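Local atomic coordinates of cortical-lytic enzyme (PDB entry 5JIP), a protein that probably hydrolyses the glycan strands of peptidoglycan as a family 25 muramidase, taking part in breakdown of the spore cortex during germination. Residues 9-19 and 217-226; 227-238 and 250-258. One frame throughout, in Å; residues are numbered along the deposited sequence.

How the interactions relate
The two contacts follow one another along the chain and show how chemistry changes from a barrel wall to a domain junction. In interaction 1 the strands 15-19 and 217-221 pair at the seam of the family 25 barrel, in a setting of buried and half-buried residues; backbone hydrogen bonds, amide groups and aromatic packing dominate. Interaction 2 joins two largely irregular segments between that barrel and the C-terminal beta domain. It is more exposed and relies on carboxylates, waters and magnesium instead of regular strand pairing. The contacts meet at Ser225 and Asp257, whose side chains are probably hydrogen-bonded, and where Pro223 packs on Ser228 and Leu229.

Interaction 1: residues 9-19 and 217-226; sequences KNPLSTFGPDL and VDLNWGPNSI
Lys9 lies over one face of the Trp221 indole, its CE 3.3 Å from the centroid of the six-membered ring and almost on the ring normal, while NZ adds a cation-pi contact. Bends at chi2 and chi3 curl the lysine chain across the ring. Phe15 CD1 meets the opposite face 3.8 Å from Trp221 CZ3, and the far end of the phenyl ring reaches Leu219.

Behind this lies an antiparallel pairing of strands 15-19 and 217-221. Asn220 ND2 spans it from the other sheet face, giving one hydrogen to Gly16 O and the other, at 2.8 Å, to Asp18 OD1 on its anti lone pair. Asp18 OD2 and Asp218 OD2 approach to 2.6 Å. Beyond the strand ends, Pro223 O is gripped twice by Thr14: by the backbone N, and by OG1 at 2.8 Å on an in-plane lone pair. Farther out, Asn10 ND2 donates to Asn224 OD1 (2.9 Å), with the amide planes 78° apart, and one water joins Ser13 OG, Gly222 O and Asn224 OD1.

Strand 38-44 flanks one strand and 201-208 the other, so this pairing closes the barrel. Gln203 binds Asp18 OD1. With both N-H groups donated and its oxygen taken by Trp176, the Asn220 amide is probably fixed in rotation, and it holds Asp18 from a neighbouring strand.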
loop_
_atom_site.group_PDB
_atom_site.type_symbol
_atom_site.label_atom_id
_atom_site.label_comp_id
_atom_site.label_asym_id
_atom_site.label_seq_id
_atom_site.Cartn_x
_atom_site.Cartn_y
_atom_site.Cartn_z
ATOM N N LYS A 9 11.451 11.187 -18.478
ATOM C CA LYS A 9 11.454 11.978 -17.255
ATOM C C LYS A 9 10.438 13.106 -17.401
ATOM O O LYS A 9 9.822 13.270 -18.449
ATOM C CB LYS A 9 12.860 12.509 -16.943
ATOM C CG LYS A 9 13.484 13.392 -18.028
ATOM C CD LYS A 9 13.166 14.865 -17.868
ATOM C CE LYS A 9 13.695 15.446 -16.561
ATOM N NZ LYS A 9 13.434 16.899 -16.423
ATOM N N ASN A 10 10.230 13.861 -16.325
ATOM C CA ASN A 10 9.246 14.947 -16.363
ATOM C C ASN A 10 9.704 16.092 -15.460
ATOM O O ASN A 10 10.755 15.987 -14.818
ATOM C CB ASN A 10 7.859 14.439 -15.949
ATOM C CG ASN A 10 7.773 14.095 -14.475
ATOM O OD1 ASN A 10 7.568 14.972 -13.612
ATOM N ND2 ASN A 10 7.898 12.820 -14.176
ATOM N N PRO A 11 8.964 17.200 -15.382
ATOM C CA PRO A 11 9.462 18.345 -14.600
ATOM C C PRO A 11 9.681 18.051 -13.138
ATOM O O PRO A 11 10.481 18.738 -12.487
ATOM C CB PRO A 11 8.356 19.395 -14.800
ATOM C CG PRO A 11 7.853 19.114 -16.150
ATOM C CD PRO A 11 7.825 17.593 -16.228
ATOM N N LEU A 12 8.975 17.082 -12.581
ATOM C CA LEU A 12 9.141 16.801 -11.172
ATOM C C LEU A 12 10.268 15.820 -10.906
ATOM O O LEU A 12 10.561 15.557 -9.737
ATOM C CB LEU A 12 7.847 16.242 -10.567
ATOM C CG LEU A 12 6.674 17.223 -10.628
ATOM C CD1 LEU A 12 5.389 16.539 -10.164
ATOM C CD2 LEU A 12 6.980 18.461 -9.779
ATOM N N SER A 13 10.882 15.253 -11.946
ATOM C CA SER A 13 11.859 14.198 -11.721
ATOM C C SER A 13 13.009 14.700 -10.856
ATOM O O SER A 13 13.579 15.766 -11.113
ATOM C CB SER A 13 12.407 13.675 -13.050
ATOM O OG SER A 13 11.397 13.046 -13.831
ATOM N N THR A 14 13.381 13.893 -9.859
ATOM C CA THR A 14 14.579 14.176 -9.085
ATOM C C THR A 14 15.826 13.860 -9.910
ATOM O O THR A 14 15.770 13.241 -10.972
ATOM C CB THR A 14 14.589 13.375 -7.784
ATOM O OG1 THR A 14 14.392 11.990 -8.063
ATOM C CG2 THR A 14 13.479 13.869 -6.829
ATOM N N PHE A 15 16.968 14.280 -9.384
ATOM C CA PHE A 15 18.201 14.288 -10.153
ATOM C C PHE A 15 19.395 14.132 -9.227
ATOM O O PHE A 15 19.440 14.737 -8.155
ATOM C CB PHE A 15 18.297 15.588 -10.952
ATOM C CG PHE A 15 19.661 15.858 -11.521
ATOM C CD1 PHE A 15 20.016 15.399 -12.772
ATOM C CD2 PHE A 15 20.574 16.589 -10.801
ATOM C CE1 PHE A 15 21.287 15.645 -13.301
ATOM C CE2 PHE A 15 21.837 16.853 -11.316
ATOM C CZ PHE A 15 22.190 16.393 -12.571
ATOM N N GLY A 16 20.383 13.365 -9.666
ATOM C CA GLY A 16 21.592 13.252 -8.901
ATOM C C GLY A 16 22.618 12.370 -9.567
ATOM O O GLY A 16 22.304 11.554 -10.458
ATOM N N PRO A 17 23.865 12.490 -9.114
ATOM C CA PRO A 17 24.950 11.700 -9.687
ATOM C C PRO A 17 25.118 10.364 -8.984
ATOM O O PRO A 17 24.640 10.150 -7.869
ATOM C CB PRO A 17 26.169 12.598 -9.436
ATOM C CG PRO A 17 25.854 13.197 -8.079
ATOM C CD PRO A 17 24.370 13.483 -8.136
ATOM N N ASP A 18 25.838 9.463 -9.650
ATOM C CA ASP A 18 26.460 8.371 -8.917
ATOM C C ASP A 18 27.971 8.481 -9.067
ATOM O O ASP A 18 28.486 8.951 -10.095
ATOM C CB ASP A 18 25.942 6.983 -9.344
ATOM C CG ASP A 18 26.099 6.718 -10.828
ATOM O OD1 ASP A 18 25.196 7.113 -11.595
ATOM O OD2 ASP A 18 27.114 6.103 -11.218
ATOM N N LEU A 19 28.662 8.081 -7.998
ATOM C CA LEU A 19 30.084 8.356 -7.792
ATOM C C LEU A 19 30.781 7.114 -7.249
ATOM O O LEU A 19 30.150 6.218 -6.682
ATOM C CB LEU A 19 30.300 9.504 -6.789
ATOM C CG LEU A 19 29.558 10.827 -6.984
ATOM C CD1 LEU A 19 29.729 11.713 -5.741
ATOM C CD2 LEU A 19 30.053 11.531 -8.214
ATOM N N VAL A 217 30.714 12.810 -15.225
ATOM C CA VAL A 217 30.070 12.104 -14.133
ATOM C C VAL A 217 28.793 11.426 -14.637
ATOM O O VAL A 217 28.144 11.904 -15.574
ATOM C CB VAL A 217 29.807 13.098 -12.964
ATOM C CG1 VAL A 217 28.843 14.211 -13.394
ATOM C CG2 VAL A 217 29.297 12.379 -11.727
ATOM N N ASP A 218 28.471 10.283 -14.033
ATOM C CA ASP A 218 27.192 9.607 -14.262
ATOM C C ASP A 218 26.064 10.442 -13.674
ATOM O O ASP A 218 26.115 10.818 -12.502
ATOM C CB ASP A 218 27.152 8.225 -13.600
ATOM C CG ASP A 218 28.146 7.227 -14.154
ATOM O OD1 ASP A 218 28.732 7.446 -15.239
ATOM O OD2 ASP A 218 28.315 6.172 -13.491
ATOM N N LEU A 219 25.046 10.732 -14.471
ATOM C CA LEU A 219 23.899 11.501 -14.001
ATOM C C LEU A 219 22.603 10.724 -14.219
ATOM O O LEU A 219 22.464 9.948 -15.174
ATOM C CB LEU A 219 23.805 12.838 -14.695
ATOM C CG LEU A 219 25.006 13.781 -14.457
ATOM C CD1 LEU A 219 24.836 15.025 -15.293
ATOM C CD2 LEU A 219 25.174 14.100 -12.956
ATOM N N ASN A 220 21.637 10.983 -13.342
ATOM C CA ASN A 220 20.451 10.141 -13.230
ATOM C C ASN A 220 19.207 10.974 -12.988
ATOM O O ASN A 220 19.225 11.931 -12.203
ATOM C CB ASN A 220 20.565 9.161 -12.060
ATOM C CG ASN A 220 21.811 8.307 -12.131
ATOM O OD1 ASN A 220 21.859 7.342 -12.879
ATOM N ND2 ASN A 220 22.801 8.623 -11.301
ATOM N N TRP A 221 18.123 10.572 -13.637
ATOM C CA TRP A 221 16.789 10.999 -13.259
ATOM C C TRP A 221 16.174 9.977 -12.314
ATOM O O TRP A 221 16.324 8.761 -12.498
ATOM C CB TRP A 221 15.877 11.164 -14.482
ATOM C CG TRP A 221 16.372 12.136 -15.502
ATOM C CD1 TRP A 221 16.759 11.845 -16.772
ATOM C CD2 TRP A 221 16.551 13.556 -15.334
ATOM N NE1 TRP A 221 17.151 12.986 -17.421
ATOM C CE2 TRP A 221 17.050 14.053 -16.561
ATOM C CE3 TRP A 221 16.320 14.448 -14.284
ATOM C CZ2 TRP A 221 17.319 15.401 -16.765
ATOM C CZ3 TRP A 221 16.614 15.802 -14.473
ATOM C CH2 TRP A 221 17.096 16.265 -15.714
ATOM N N GLY A 222 15.457 10.483 -11.320
ATOM C CA GLY A 222 14.780 9.652 -10.358
ATOM C C GLY A 222 13.282 9.894 -10.318
ATOM O O GLY A 222 12.707 10.606 -11.153
ATOM N N PRO A 223 12.629 9.302 -9.317
ATOM C CA PRO A 223 11.193 9.512 -9.111
ATOM C C PRO A 223 10.844 10.975 -8.861
ATOM O O PRO A 223 11.687 11.809 -8.542
ATOM C CB PRO A 223 10.880 8.658 -7.872
ATOM C CG PRO A 223 12.049 7.751 -7.697
ATOM C CD PRO A 223 13.225 8.464 -8.271
ATOM N N ASN A 224 9.548 11.271 -8.987
ATOM C CA ASN A 224 9.054 12.614 -8.734
ATOM C C ASN A 224 9.302 13.065 -7.308
ATOM O O ASN A 224 9.423 14.271 -7.052
ATOM C CB ASN A 224 7.570 12.666 -9.043
ATOM C CG ASN A 224 7.297 12.558 -10.522
ATOM O OD1 ASN A 224 8.220 12.417 -11.331
ATOM N ND2 ASN A 224 6.034 12.647 -10.892
ATOM N N SER A 225 9.358 12.129 -6.370
ATOM C CA SER A 225 9.652 12.432 -4.983
ATOM C C SER A 225 10.846 11.626 -4.500
ATOM O O SER A 225 10.938 10.425 -4.749
ATOM C CB SER A 225 8.468 12.119 -4.084
ATOM O OG SER A 225 8.824 12.380 -2.743
ATOM N N ILE A 226 11.726 12.299 -3.757
ATOM C CA ILE A 226 12.848 11.618 -3.119
ATOM C C ILE A 226 12.341 10.514 -2.193
ATOM O O ILE A 226 13.034 9.523 -1.953
ATOM C CB ILE A 226 13.723 12.646 -2.371
ATOM C CG1 ILE A 226 14.945 11.969 -1.775
ATOM C CG2 ILE A 226 12.947 13.334 -1.269
ATOM C CD1 ILE A 226 15.954 11.497 -2.857
HETATM O O HOH W 1 10.362 10.934 -12.462
HETATM O O HOH W 2 30.231 9.131 -12.152
#

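Interaction 2: residues 227-238 and 250-258; sequences DSLMPPSAVTGL and NWTANKEDD. With MG (magnesium ion), chain E.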
loop_
_atom_site.group_PDB
_atom_site.type_symbol
_atom_site.label_atom_id
_atom_site.label_comp_id
_atom_site.label_asym_id
_atom_site.label_seq_id
_atom_site.Cartn_x
_atom_site.Cartn_y
_atom_site.Cartn_z
ATOM N N ASP A 227 11.132 10.675 -1.655
ATOM C CA ASP A 227 10.563 9.675 -0.765
ATOM C C ASP A 227 10.466 8.312 -1.442
ATOM O O ASP A 227 10.609 7.281 -0.773
ATOM C CB ASP A 227 9.174 10.120 -0.284
ATOM C CG ASP A 227 9.182 11.451 0.471
ATOM O OD1 ASP A 227 10.213 11.834 1.003
ATOM O OD2 ASP A 227 8.112 12.100 0.535
ATOM N N SER A 228 10.296 8.289 -2.765
ATOM C CA SER A 228 10.137 7.028 -3.488
ATOM C C SER A 228 11.445 6.240 -3.600
ATOM O O SER A 228 11.417 5.103 -4.052
ATOM C CB SER A 228 9.576 7.293 -4.874
ATOM O OG SER A 228 8.247 7.793 -4.762
ATOM N N LEU A 229 12.578 6.834 -3.233
ATOM C CA LEU A 229 13.841 6.112 -3.164
ATOM C C LEU A 229 14.181 5.647 -1.754
ATOM O O LEU A 229 15.094 4.813 -1.596
ATOM C CB LEU A 229 14.991 7.003 -3.674
ATOM C CG LEU A 229 14.961 7.395 -5.159
ATOM C CD1 LEU A 229 16.124 8.322 -5.484
ATOM C CD2 LEU A 229 14.989 6.131 -6.048
ATOM N N MET A 230 13.485 6.174 -0.733
ATOM C CA MET A 230 13.842 6.004 0.681
ATOM C C MET A 230 12.747 5.310 1.495
ATOM O O MET A 230 11.562 5.407 1.161
ATOM C CB MET A 230 14.119 7.360 1.330
ATOM C CG MET A 230 15.140 8.164 0.605
ATOM S SD MET A 230 15.649 9.652 1.507
ATOM C CE MET A 230 14.109 10.551 1.699
ATOM N N PRO A 231 13.103 4.640 2.585
ATOM C CA PRO A 231 12.084 4.233 3.540
ATOM C C PRO A 231 11.401 5.450 4.137
ATOM O O PRO A 231 12.011 6.539 4.251
ATOM C CB PRO A 231 12.880 3.456 4.603
ATOM C CG PRO A 231 14.181 3.122 3.927
ATOM C CD PRO A 231 14.450 4.237 3.038
ATOM N N PRO A 232 10.162 5.301 4.584
ATOM C CA PRO A 232 9.509 6.398 5.311
ATOM C C PRO A 232 10.211 6.677 6.624
ATOM O O PRO A 232 10.919 5.825 7.181
ATOM C CB PRO A 232 8.089 5.885 5.566
ATOM C CG PRO A 232 8.089 4.506 5.253
ATOM C CD PRO A 232 9.350 4.075 4.594
ATOM N N SER A 233 9.968 7.884 7.129
ATOM C CA SER A 233 10.444 8.300 8.441
ATOM C C SER A 233 9.700 7.572 9.554
ATOM O O SER A 233 8.623 6.998 9.364
ATOM C CB SER A 233 10.253 9.806 8.647
ATOM O OG SER A 233 10.975 10.576 7.701
ATOM N N ALA A 234 10.295 7.603 10.741
ATOM C CA ALA A 234 9.593 7.132 11.927
ATOM C C ALA A 234 8.304 7.922 12.119
ATOM O O ALA A 234 8.196 9.093 11.749
ATOM C CB ALA A 234 10.463 7.265 13.168
ATOM N N VAL A 235 7.319 7.261 12.702
ATOM C CA VAL A 235 6.058 7.925 13.004
ATOM C C VAL A 235 6.265 8.908 14.159
ATOM O O VAL A 235 7.032 8.653 15.085
ATOM C CB VAL A 235 4.990 6.869 13.345
ATOM C CG1 VAL A 235 3.647 7.516 13.772
ATOM C CG2 VAL A 235 4.798 5.875 12.154
ATOM N N THR A 236 5.546 10.020 14.121
ATOM C CA THR A 236 5.622 11.010 15.185
ATOM C C THR A 236 4.252 11.191 15.811
ATOM O O THR A 236 3.230 10.799 15.240
ATOM C CB THR A 236 6.137 12.364 14.679
ATOM O OG1 THR A 236 5.164 12.990 13.841
ATOM C CG2 THR A 236 7.448 12.158 13.893
ATOM N N GLY A 237 4.247 11.780 17.004
ATOM C CA GLY A 237 3.004 12.093 17.688
ATOM C C GLY A 237 2.234 10.888 18.179
ATOM O O GLY A 237 1.008 10.966 18.334
ATOM N N LEU A 238 2.925 9.793 18.484
ATOM C CA LEU A 238 2.254 8.579 18.899
ATOM C C LEU A 238 1.698 8.765 20.301
ATOM O O LEU A 238 2.368 9.296 21.182
ATOM C CB LEU A 238 3.218 7.395 18.881
ATOM C CG LEU A 238 2.607 6.041 19.244
ATOM C CD1 LEU A 238 1.527 5.623 18.231
ATOM C CD2 LEU A 238 3.726 4.966 19.375
ATOM N N ASN A 250 -3.308 6.678 18.614
ATOM C CA ASN A 250 -3.383 7.670 17.548
ATOM C C ASN A 250 -1.989 8.222 17.285
ATOM O O ASN A 250 -1.066 8.051 18.092
ATOM C CB ASN A 250 -4.382 8.794 17.875
ATOM C CG ASN A 250 -3.869 9.750 18.926
ATOM O OD1 ASN A 250 -3.820 9.430 20.114
ATOM N ND2 ASN A 250 -3.520 10.942 18.498
ATOM N N TRP A 251 -1.838 8.859 16.125
ATOM C CA TRP A 251 -0.536 9.385 15.728
ATOM C C TRP A 251 -0.722 10.492 14.705
ATOM O O TRP A 251 -1.798 10.676 14.128
ATOM C CB TRP A 251 0.364 8.255 15.182
ATOM C CG TRP A 251 -0.233 7.465 14.037
ATOM C CD1 TRP A 251 -0.106 7.733 12.713
ATOM C CD2 TRP A 251 -1.038 6.276 14.131
ATOM N NE1 TRP A 251 -0.790 6.782 11.961
ATOM C CE2 TRP A 251 -1.373 5.888 12.808
ATOM C CE3 TRP A 251 -1.518 5.520 15.195
ATOM C CZ2 TRP A 251 -2.159 4.764 12.528
ATOM C CZ3 TRP A 251 -2.296 4.401 14.920
ATOM C CH2 TRP A 251 -2.612 4.038 13.593
ATOM N N THR A 252 0.355 11.251 14.491
ATOM C CA THR A 252 0.403 12.216 13.410
ATOM C C THR A 252 0.608 11.496 12.097
ATOM O O THR A 252 1.413 10.567 12.006
ATOM C CB THR A 252 1.546 13.209 13.630
ATOM O OG1 THR A 252 1.353 13.871 14.879
ATOM C CG2 THR A 252 1.618 14.226 12.479
ATOM N N ALA A 253 -0.094 11.952 11.063
ATOM C CA ALA A 253 0.058 11.326 9.756
ATOM C C ALA A 253 1.474 11.519 9.244
ATOM O O ALA A 253 2.031 12.630 9.299
ATOM C CB ALA A 253 -0.936 11.894 8.756
ATOM N N ASN A 254 2.077 10.430 8.766
ATOM C CA ASN A 254 3.314 10.557 8.005
ATOM C C ASN A 254 3.040 11.341 6.733
ATOM O O ASN A 254 1.919 11.387 6.244
ATOM C CB ASN A 254 3.899 9.192 7.644
ATOM C CG ASN A 254 4.896 8.687 8.650
ATOM O OD1 ASN A 254 4.624 8.586 9.853
ATOM N ND2 ASN A 254 6.088 8.338 8.150
ATOM N N LYS A 255 4.084 11.968 6.190
ATOM C CA LYS A 255 3.905 12.913 5.094
ATOM C C LYS A 255 4.477 12.437 3.763
ATOM O O LYS A 255 4.361 13.165 2.772
ATOM C CB LYS A 255 4.538 14.271 5.445
ATOM C CG LYS A 255 4.240 14.807 6.817
ATOM C CD LYS A 255 2.800 15.196 7.033
ATOM C CE LYS A 255 2.621 15.597 8.503
ATOM N NZ LYS A 255 1.264 15.297 9.048
ATOM N N GLU A 256 5.063 11.243 3.696
ATOM C CA GLU A 256 5.738 10.835 2.466
ATOM C C GLU A 256 4.769 10.693 1.309
ATOM O O GLU A 256 3.648 10.180 1.455
ATOM C CB GLU A 256 6.486 9.521 2.669
ATOM C CG GLU A 256 7.706 9.632 3.525
ATOM C CD GLU A 256 7.409 9.499 5.006
ATOM O OE1 GLU A 256 6.271 9.131 5.383
ATOM O OE2 GLU A 256 8.330 9.740 5.795
ATOM N N ASP A 257 5.234 11.113 0.128
ATOM C CA ASP A 257 4.422 11.014 -1.071
ATOM C C ASP A 257 4.109 9.577 -1.414
ATOM O O ASP A 257 3.079 9.303 -2.033
ATOM C CB ASP A 257 5.139 11.690 -2.248
ATOM C CG ASP A 257 5.433 13.146 -1.972
ATOM O OD1 ASP A 257 4.471 13.856 -1.622
ATOM O OD2 ASP A 257 6.616 13.569 -2.051
ATOM N N ASP A 258 4.971 8.645 -1.024
ATOM C CA ASP A 258 4.775 7.243 -1.338
ATOM C C ASP A 258 4.294 6.451 -0.131
ATOM O O ASP A 258 4.434 5.225 -0.115
ATOM C CB ASP A 258 6.075 6.628 -1.882
ATOM C CG ASP A 258 7.195 6.636 -0.854
ATOM O OD1 ASP A 258 7.118 7.429 0.131
ATOM O OD2 ASP A 258 8.186 5.886 -1.033
HETATM MG MG MG E . 9.828 5.458 0.094
HETATM O O HOH W 3 10.488 10.752 4.680
HETATM O O HOH W 4 3.951 10.347 11.595
HETATM O O HOH W 5 3.508 15.085 15.493
HETATM O O HOH W 6 -0.440 13.005 17.223
HETATM O O HOH W 7 9.066 6.636 1.698
HETATM O O HOH W 8 10.616 4.184 -1.383
#
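Thr252 N donates to Thr236 O at 3.0 Å, the one direct backbone-to-backbone hydrogen bond between 227-238 and 250-258, which apart from a 3-10 turn at 227-229 are largely irregular segments bridged by side chains, waters and a metal.

At the metal end, Asp258 OD2 binds magnesium at 2.0 Å, beside the carbonyl oxygens of Asp227 and Met230. Two waters and Asp304 complete six ligands, and one of those waters also donates to Asp258 OD1, so both carboxylate oxygens are engaged. With chi1 at 64°, CG of Asp258 sits between its backbone N and carbonyl carbon, which turns the carboxylate toward the ion. The Asp227 carboxylate faces elsewhere: its OD2 accepts from Asp257 N (3.1 Å) on the anti side.

Glu256 bends at chi2 and brings its carboxylate against Pro232 CB. Ser233 N donates to OE2 at 2.8 Å in a nearly straight bond, but from 51° above the carboxylate plane. Asn254 ND2 bridges the segments, one hydrogen going to Ser233 O and the other to the syn lone pair of Glu256 OE1, so that it steadies the glutamate from within its own segment. Asn254 OD1 takes a water that is also bound to Thr236 N and Thr252 O.

Toward the far end the contact turns apolar: Val235 CG1 reaches Trp251 CB at 3.6 Å, and Leu238 CD1 touches the same atom more loosely.

The segments lead into strands 239-243 and 259-266 of the C-terminal domain, whose paired antiparallel sheets are consistent with a fibronectin type III-like sandwich. Val235 and Trp251 pack on Ile300 of strand 296-304, Leu238 lies on strand 314-318, and Leu229 at the other end pairs through its backbone with Phe109 of the barrel domain.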